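Local coordinates for protein alpha-1,3-glucanase (Paenibacillus glycanilyticus, PDB 6K0P) that probably hydrolyses alpha-1,3-glucosidic linkages in alpha-1,3-glucan, as a member of glycoside hydrolase family 87, at residues L309-N323 and I333-N347. The protein carries 1 engineered substitution. Numbering follows the deposited sequence.
With GLC (alpha-D-glucopyranose), chain B; GLC (alpha-D-glucopyranose), chain C.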
loop_
_atom_site.group_PDB
_atom_site.type_symbol
_atom_site.label_atom_id
_atom_site.label_comp_id
_atom_site.label_asym_id
_atom_site.label_seq_id
_atom_site.Cartn_x
_atom_site.Cartn_y
_atom_site.Cartn_z
ATOM N N LEU A 309 -5.710 -7.750 -2.268
ATOM C CA LEU A 309 -7.142 -7.514 -2.444
ATOM C C LEU A 309 -7.615 -8.068 -3.780
ATOM O O LEU A 309 -8.565 -8.854 -3.835
ATOM C CB LEU A 309 -7.490 -6.026 -2.322
ATOM C CG LEU A 309 -8.924 -5.662 -2.763
ATOM C CD1 LEU A 309 -9.981 -6.509 -2.036
ATOM C CD2 LEU A 309 -9.220 -4.169 -2.566
ATOM N N TYR A 310 -6.954 -7.681 -4.871
ATOM C CA TYR A 310 -7.418 -8.050 -6.201
ATOM C C TYR A 310 -6.253 -7.998 -7.178
ATOM O O TYR A 310 -5.425 -7.079 -7.123
ATOM C CB TYR A 310 -8.538 -7.116 -6.678
ATOM C CG TYR A 310 -9.089 -7.522 -8.021
ATOM C CD1 TYR A 310 -9.854 -8.675 -8.155
ATOM C CD2 TYR A 310 -8.819 -6.777 -9.159
ATOM C CE1 TYR A 310 -10.350 -9.072 -9.389
ATOM C CE2 TYR A 310 -9.325 -7.157 -10.391
ATOM C CZ TYR A 310 -10.077 -8.307 -10.500
ATOM O OH TYR A 310 -10.550 -8.700 -11.737
ATOM N N TRP A 311 -6.215 -8.982 -8.084
ATOM C CA TRP A 311 -5.183 -9.113 -9.112
ATOM C C TRP A 311 -5.937 -9.340 -10.416
ATOM O O TRP A 311 -6.282 -10.478 -10.750
ATOM C CB TRP A 311 -4.268 -10.282 -8.780
ATOM C CG TRP A 311 -3.091 -10.445 -9.693
ATOM C CD1 TRP A 311 -3.098 -10.931 -10.975
ATOM C CD2 TRP A 311 -1.729 -10.151 -9.382
ATOM N NE1 TRP A 311 -1.817 -10.945 -11.482
ATOM C CE2 TRP A 311 -0.960 -10.466 -10.526
ATOM C CE3 TRP A 311 -1.084 -9.634 -8.253
ATOM C CZ2 TRP A 311 0.424 -10.293 -10.566
ATOM C CZ3 TRP A 311 0.288 -9.467 -8.289
ATOM C CH2 TRP A 311 1.030 -9.792 -9.444
ATOM N N GLY A 312 -6.191 -8.252 -11.144
ATOM C CA GLY A 312 -6.993 -8.345 -12.351
ATOM C C GLY A 312 -6.204 -8.914 -13.511
ATOM O O GLY A 312 -5.003 -8.694 -13.643
ATOM N N VAL A 313 -6.901 -9.683 -14.348
ATOM C CA VAL A 313 -6.339 -10.282 -15.555
ATOM C C VAL A 313 -7.343 -10.023 -16.671
ATOM O O VAL A 313 -8.412 -10.643 -16.702
ATOM C CB VAL A 313 -6.089 -11.788 -15.390
ATOM C CG1 VAL A 313 -5.452 -12.348 -16.647
ATOM C CG2 VAL A 313 -5.219 -12.058 -14.158
ATOM N N ASN A 314 -7.008 -9.108 -17.581
ATOM C CA ASN A 314 -7.937 -8.672 -18.625
ATOM C C ASN A 314 -9.290 -8.278 -18.033
ATOM O O ASN A 314 -10.357 -8.633 -18.544
ATOM C CB ASN A 314 -8.077 -9.712 -19.740
ATOM C CG ASN A 314 -8.656 -9.118 -21.005
ATOM O OD1 ASN A 314 -8.593 -7.908 -21.214
ATOM N ND2 ASN A 314 -9.240 -9.963 -21.846
ATOM N N SER A 315 -9.235 -7.526 -16.938
ATOM C CA SER A 315 -10.407 -7.089 -16.197
ATOM C C SER A 315 -10.615 -5.612 -16.479
ATOM O O SER A 315 -9.708 -4.806 -16.242
ATOM C CB SER A 315 -10.190 -7.317 -14.699
ATOM O OG SER A 315 -9.898 -8.685 -14.458
ATOM N N SER A 316 -11.802 -5.255 -16.965
ATOM C CA SER A 316 -12.030 -3.917 -17.487
ATOM C C SER A 316 -13.320 -3.306 -16.964
ATOM O O SER A 316 -14.266 -4.014 -16.594
ATOM C CB SER A 316 -12.034 -3.932 -19.025
ATOM O OG SER A 316 -10.734 -4.268 -19.483
ATOM N N TYR A 317 -13.339 -1.972 -16.933
ATOM C CA TYR A 317 -14.541 -1.207 -16.588
ATOM C C TYR A 317 -14.984 -1.455 -15.150
ATOM O O TYR A 317 -16.173 -1.354 -14.829
ATOM C CB TYR A 317 -15.700 -1.455 -17.564
ATOM C CG TYR A 317 -15.352 -1.183 -19.004
ATOM C CD1 TYR A 317 -15.367 0.111 -19.500
ATOM C CD2 TYR A 317 -14.996 -2.220 -19.864
ATOM C CE1 TYR A 317 -15.052 0.368 -20.822
ATOM C CE2 TYR A 317 -14.668 -1.970 -21.187
ATOM C CZ TYR A 317 -14.701 -0.675 -21.650
ATOM O OH TYR A 317 -14.382 -0.425 -22.966
ATOM N N ASN A 318 -14.046 -1.787 -14.274
ATOM C CA ASN A 318 -14.351 -2.030 -12.872
ATOM C C ASN A 318 -14.054 -0.791 -12.043
ATOM O O ASN A 318 -13.309 0.102 -12.456
ATOM C CB ASN A 318 -13.548 -3.223 -12.350
ATOM C CG ASN A 318 -13.779 -4.459 -13.178
ATOM O OD1 ASN A 318 -14.879 -5.015 -13.174
ATOM N ND2 ASN A 318 -12.763 -4.881 -13.922
ATOM N N THR A 319 -14.647 -0.748 -10.853
ATOM C CA THR A 319 -14.502 0.387 -9.950
ATOM C C THR A 319 -14.125 -0.140 -8.575
ATOM O O THR A 319 -14.865 -0.942 -7.996
ATOM C CB THR A 319 -15.796 1.201 -9.871
ATOM O OG1 THR A 319 -16.092 1.749 -11.165
ATOM C CG2 THR A 319 -15.657 2.341 -8.867
ATOM N N PHE A 320 -12.965 0.280 -8.079
ATOM C CA PHE A 320 -12.546 0.043 -6.700
ATOM C C PHE A 320 -12.484 1.417 -6.051
ATOM O O PHE A 320 -11.644 2.236 -6.426
ATOM C CB PHE A 320 -11.174 -0.629 -6.668
ATOM C CG PHE A 320 -11.210 -2.092 -7.003
ATOM C CD1 PHE A 320 -11.329 -2.507 -8.323
ATOM C CD2 PHE A 320 -11.139 -3.056 -6.004
ATOM C CE1 PHE A 320 -11.368 -3.861 -8.642
ATOM C CE2 PHE A 320 -11.177 -4.413 -6.317
ATOM C CZ PHE A 320 -11.292 -4.813 -7.635
ATOM N N LYS A 321 -13.372 1.675 -5.092
ATOM C CA LYS A 321 -13.524 3.015 -4.543
ATOM C C LYS A 321 -13.699 2.955 -3.033
ATOM O O LYS A 321 -14.403 2.084 -2.521
ATOM C CB LYS A 321 -14.737 3.714 -5.187
ATOM C CG LYS A 321 -15.050 5.119 -4.717
ATOM C CD LYS A 321 -16.350 5.581 -5.386
ATOM C CE LYS A 321 -16.671 7.026 -5.054
ATOM N NZ LYS A 321 -17.954 7.444 -5.679
ATOM N N ASN A 322 -13.044 3.879 -2.327
ATOM C CA ASN A 322 -13.243 4.089 -0.881
ATOM C C ASN A 322 -12.805 2.895 -0.035
ATOM O O ASN A 322 -13.300 2.711 1.081
ATOM C CB ASN A 322 -14.687 4.481 -0.536
ATOM C CG ASN A 322 -15.127 5.753 -1.221
ATOM O OD1 ASN A 322 -14.309 6.573 -1.648
ATOM N ND2 ASN A 322 -16.438 5.930 -1.323
ATOM N N ASN A 323 -11.870 2.087 -0.530
ATOM C CA ASN A 323 -11.462 0.883 0.175
ATOM C C ASN A 323 -10.230 1.142 1.034
ATOM O O ASN A 323 -9.479 2.098 0.821
ATOM C CB ASN A 323 -11.170 -0.251 -0.809
ATOM C CG ASN A 323 -12.377 -0.597 -1.661
ATOM O OD1 ASN A 323 -13.424 -0.947 -1.138
ATOM N ND2 ASN A 323 -12.239 -0.478 -2.979
ATOM N N ILE A 333 -3.690 -3.813 -4.958
ATOM C CA ILE A 333 -4.470 -3.983 -6.180
ATOM C C ILE A 333 -3.504 -3.947 -7.350
ATOM O O ILE A 333 -2.703 -3.010 -7.465
ATOM C CB ILE A 333 -5.536 -2.887 -6.371
ATOM C CG1 ILE A 333 -6.578 -2.917 -5.250
ATOM C CG2 ILE A 333 -6.210 -3.055 -7.731
ATOM C CD1 ILE A 333 -7.591 -1.773 -5.323
ATOM N N ASN A 334 -3.575 -4.963 -8.210
ATOM C CA ASN A 334 -2.820 -4.992 -9.455
ATOM C C ASN A 334 -3.820 -5.279 -10.562
ATOM O O ASN A 334 -4.775 -6.032 -10.361
ATOM C CB ASN A 334 -1.752 -6.093 -9.412
ATOM C CG ASN A 334 -0.723 -5.977 -10.537
ATOM O OD1 ASN A 334 -0.751 -5.047 -11.342
ATOM N ND2 ASN A 334 0.194 -6.935 -10.584
ATOM N N MET A 335 -3.642 -4.627 -11.704
ATOM C CA MET A 335 -4.485 -4.855 -12.869
ATOM C C MET A 335 -3.556 -5.194 -14.017
ATOM O O MET A 335 -2.685 -4.391 -14.360
ATOM C CB MET A 335 -5.316 -3.606 -13.178
ATOM C CG MET A 335 -6.206 -3.165 -12.018
ATOM S SD MET A 335 -7.456 -4.389 -11.559
ATOM C CE MET A 335 -8.512 -4.235 -12.961
ATOM N N THR A 336 -3.711 -6.388 -14.581
ATOM C CA THR A 336 -2.721 -6.913 -15.513
ATOM C C THR A 336 -3.361 -7.348 -16.825
ATOM O O THR A 336 -4.583 -7.498 -16.944
ATOM C CB THR A 336 -1.947 -8.106 -14.925
ATOM O OG1 THR A 336 -2.743 -9.298 -15.047
ATOM C CG2 THR A 336 -1.601 -7.879 -13.464
ATOM N N ASN A 337 -2.497 -7.553 -17.819
ATOM C CA ASN A 337 -2.802 -8.392 -18.982
ATOM C C ASN A 337 -4.080 -7.964 -19.702
ATOM O O ASN A 337 -4.992 -8.768 -19.912
ATOM C CB ASN A 337 -2.864 -9.871 -18.587
ATOM C CG ASN A 337 -1.547 -10.384 -18.041
ATOM O OD1 ASN A 337 -0.632 -9.606 -17.754
ATOM N ND2 ASN A 337 -1.442 -11.702 -17.895
ATOM N N GLY A 338 -4.136 -6.694 -20.101
ATOM C CA GLY A 338 -5.241 -6.175 -20.874
ATOM C C GLY A 338 -6.231 -5.349 -20.084
ATOM O O GLY A 338 -7.095 -4.702 -20.689
ATOM N N SER A 339 -6.126 -5.340 -18.758
ATOM C CA SER A 339 -7.077 -4.615 -17.925
ATOM C C SER A 339 -7.130 -3.143 -18.295
ATOM O O SER A 339 -6.116 -2.433 -18.211
ATOM C CB SER A 339 -6.695 -4.781 -16.455
ATOM O OG SER A 339 -6.721 -6.149 -16.079
ATOM N N SER A 340 -8.323 -2.666 -18.663
ATOM C CA SER A 340 -8.483 -1.335 -19.230
ATOM C C SER A 340 -9.714 -0.636 -18.672
ATOM O O SER A 340 -10.679 -1.274 -18.239
ATOM C CB SER A 340 -8.588 -1.423 -20.757
ATOM O OG SER A 340 -7.382 -1.935 -21.297
ATOM N N TYR A 341 -9.669 0.698 -18.689
ATOM C CA TYR A 341 -10.828 1.529 -18.363
ATOM C C TYR A 341 -11.339 1.291 -16.945
ATOM O O TYR A 341 -12.537 1.430 -16.673
ATOM C CB TYR A 341 -11.949 1.394 -19.401
ATOM C CG TYR A 341 -11.451 1.675 -20.798
ATOM C CD1 TYR A 341 -11.093 2.965 -21.170
ATOM C CD2 TYR A 341 -11.308 0.654 -21.728
ATOM C CE1 TYR A 341 -10.616 3.233 -22.436
ATOM C CE2 TYR A 341 -10.832 0.914 -23.004
ATOM C CZ TYR A 341 -10.491 2.203 -23.340
ATOM O OH TYR A 341 -10.017 2.472 -24.607
ATOM N N ASN A 342 -10.439 0.940 -16.032
ATOM C CA ASN A 342 -10.810 0.759 -14.637
ATOM C C ASN A 342 -10.681 2.067 -13.875
ATOM O O ASN A 342 -9.855 2.931 -14.199
ATOM C CB ASN A 342 -9.941 -0.310 -13.982
ATOM C CG ASN A 342 -10.139 -1.670 -14.610
ATOM O OD1 ASN A 342 -11.159 -2.326 -14.381
ATOM N ND2 ASN A 342 -9.182 -2.095 -15.422
ATOM N N VAL A 343 -11.499 2.196 -12.838
ATOM C CA VAL A 343 -11.505 3.344 -11.944
ATOM C C VAL A 343 -11.034 2.845 -10.583
ATOM O O VAL A 343 -11.764 2.133 -9.886
ATOM C CB VAL A 343 -12.906 3.963 -11.867
ATOM C CG1 VAL A 343 -12.969 5.053 -10.801
ATOM C CG2 VAL A 343 -13.286 4.527 -13.239
ATOM N N ILE A 344 -9.801 3.191 -10.220
ATOM C CA ILE A 344 -9.233 2.859 -8.917
ATOM C C ILE A 344 -9.114 4.182 -8.173
ATOM O O ILE A 344 -8.128 4.909 -8.337
ATOM C CB ILE A 344 -7.867 2.161 -9.066
ATOM C CG1 ILE A 344 -7.961 1.000 -10.064
ATOM C CG2 ILE A 344 -7.335 1.691 -7.709
ATOM C CD1 ILE A 344 -8.969 -0.052 -9.706
ATOM N N ASP A 345 -10.127 4.521 -7.376
ATOM C CA ASP A 345 -10.298 5.875 -6.868
ATOM C C ASP A 345 -10.482 5.884 -5.359
ATOM O O ASP A 345 -11.311 5.141 -4.822
ATOM C CB ASP A 345 -11.526 6.521 -7.508
ATOM C CG ASP A 345 -11.761 7.923 -7.014
ATOM O OD1 ASP A 345 -10.791 8.707 -6.981
ATOM O OD2 ASP A 345 -12.916 8.250 -6.672
ATOM N N ASN A 346 -9.729 6.741 -4.678
ATOM C CA ASN A 346 -9.988 7.043 -3.276
ATOM C C ASN A 346 -9.831 5.814 -2.388
ATOM O O ASN A 346 -10.684 5.512 -1.554
ATOM C CB ASN A 346 -11.345 7.724 -3.063
ATOM C CG ASN A 346 -11.329 8.642 -1.866
ATOM O OD1 ASN A 346 -10.558 9.602 -1.830
ATOM N ND2 ASN A 346 -12.154 8.343 -0.864
ATOM N N ASN A 347 -8.713 5.117 -2.567
ATOM C CA ASN A 347 -8.373 3.952 -1.768
ATOM C C ASN A 347 -7.127 4.245 -0.946
ATOM O O ASN A 347 -6.229 4.971 -1.384
ATOM C CB ASN A 347 -8.114 2.746 -2.660
ATOM C CG ASN A 347 -9.313 2.401 -3.521
ATOM O OD1 ASN A 347 -10.319 1.911 -3.020
ATOM N ND2 ASN A 347 -9.216 2.661 -4.820
HETATM C C1 GLC B . 3.784 -13.133 -8.060
HETATM C C2 GLC B . 3.025 -14.038 -9.010
HETATM C C3 GLC B . 1.601 -13.547 -9.139
HETATM C C4 GLC B . 0.958 -13.411 -7.764
HETATM C C5 GLC B . 1.776 -12.470 -6.923
HETATM C C6 GLC B . 1.297 -12.396 -5.481
HETATM O O1 GLC B . 3.918 -11.919 -8.719
HETATM O O2 GLC B . 3.732 -14.050 -10.254
HETATM O O3 GLC B . 0.860 -14.560 -9.795
HETATM O O4 GLC B . -0.347 -12.898 -7.857
HETATM O O5 GLC B . 3.086 -12.942 -6.866
HETATM O O6 GLC B . 1.200 -13.629 -4.827
HETATM C C1 GLC C . -0.093 -14.035 -10.796
HETATM C C2 GLC C . -0.974 -15.172 -11.302
HETATM C C3 GLC C . -0.151 -16.049 -12.239
HETATM C C4 GLC C . 0.466 -15.208 -13.355
HETATM C C5 GLC C . 1.251 -14.045 -12.744
HETATM C C6 GLC C . 1.878 -13.122 -13.791
HETATM O O2 GLC C . -1.424 -15.936 -10.199
HETATM O O3 GLC C . -0.947 -17.088 -12.771
HETATM O O4 GLC C . 1.319 -16.016 -14.138
HETATM O O5 GLC C . 0.400 -13.289 -11.898
HETATM O O6 GLC C . 0.886 -12.608 -14.658
HETATM O O HOH W 1 -1.471 -11.676 -14.223
HETATM O O HOH W 2 -8.445 -5.837 -23.033
HETATM O O HOH W 3 -14.820 1.870 -14.644
#
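Asn-334 lays its CB over one face of the Trp-311 indole, 4.1 Å from the centroid of the six-membered ring. The opposite face carries bound sugar: O4 of the chain B glucose sits 3.4 Å from Trp-311 CE3, with C1 of the chain C glucose also above the rim. In the plane of the indole, NE1 donates to a water at 2.9 Å, which donates in turn to Thr-336 OG1 and also bonds O6 of the chain C glucose. Replacing Trp-311 by an alanine would probably cost the disaccharide its flat platform and leave this water without its N-H donor. Thr-336 OG1 stands between its own backbone N and carbonyl carbon (chi1 80°), which brings it to Gly-312 O (2.7 Å) in the carbonyl plane, whereas Thr-336 N reaches the same oxygen from above that plane. Arg-280, Asp-282 and Lys-286 also hydrogen-bond the glucan fragment.

The two segments are successive coils of a parallel beta-helix, with strand 310-313 beside 333-336 and strand 319-321 beside 343-345. Behind the sugar-bearing face, buried side chains meet: Met-335 SD lies at the Tyr-310 ring edge, 3.5 Å from CE2, and Phe-320 touches CD1 of both Ile-333 and Ile-344. Gly-312 suits this level, since a side chain there would run into Met-335 SD.

Between the strands, Asn-318 and Asn-342 lie side by side, pointing the same way, their amide planes 12° apart. Asn-342 OD1 accepts from Asn-318 N (2.9 Å) and ND2, Asn-342 ND2 serves Ser-315 O and Asn-373 OD1, and Asn-318 OD1 accepts from Val-296 N of the preceding coil. On the exposed side of this turn, Tyr-341 CB rests over the Tyr-317 ring, 3.6 Å from CE1.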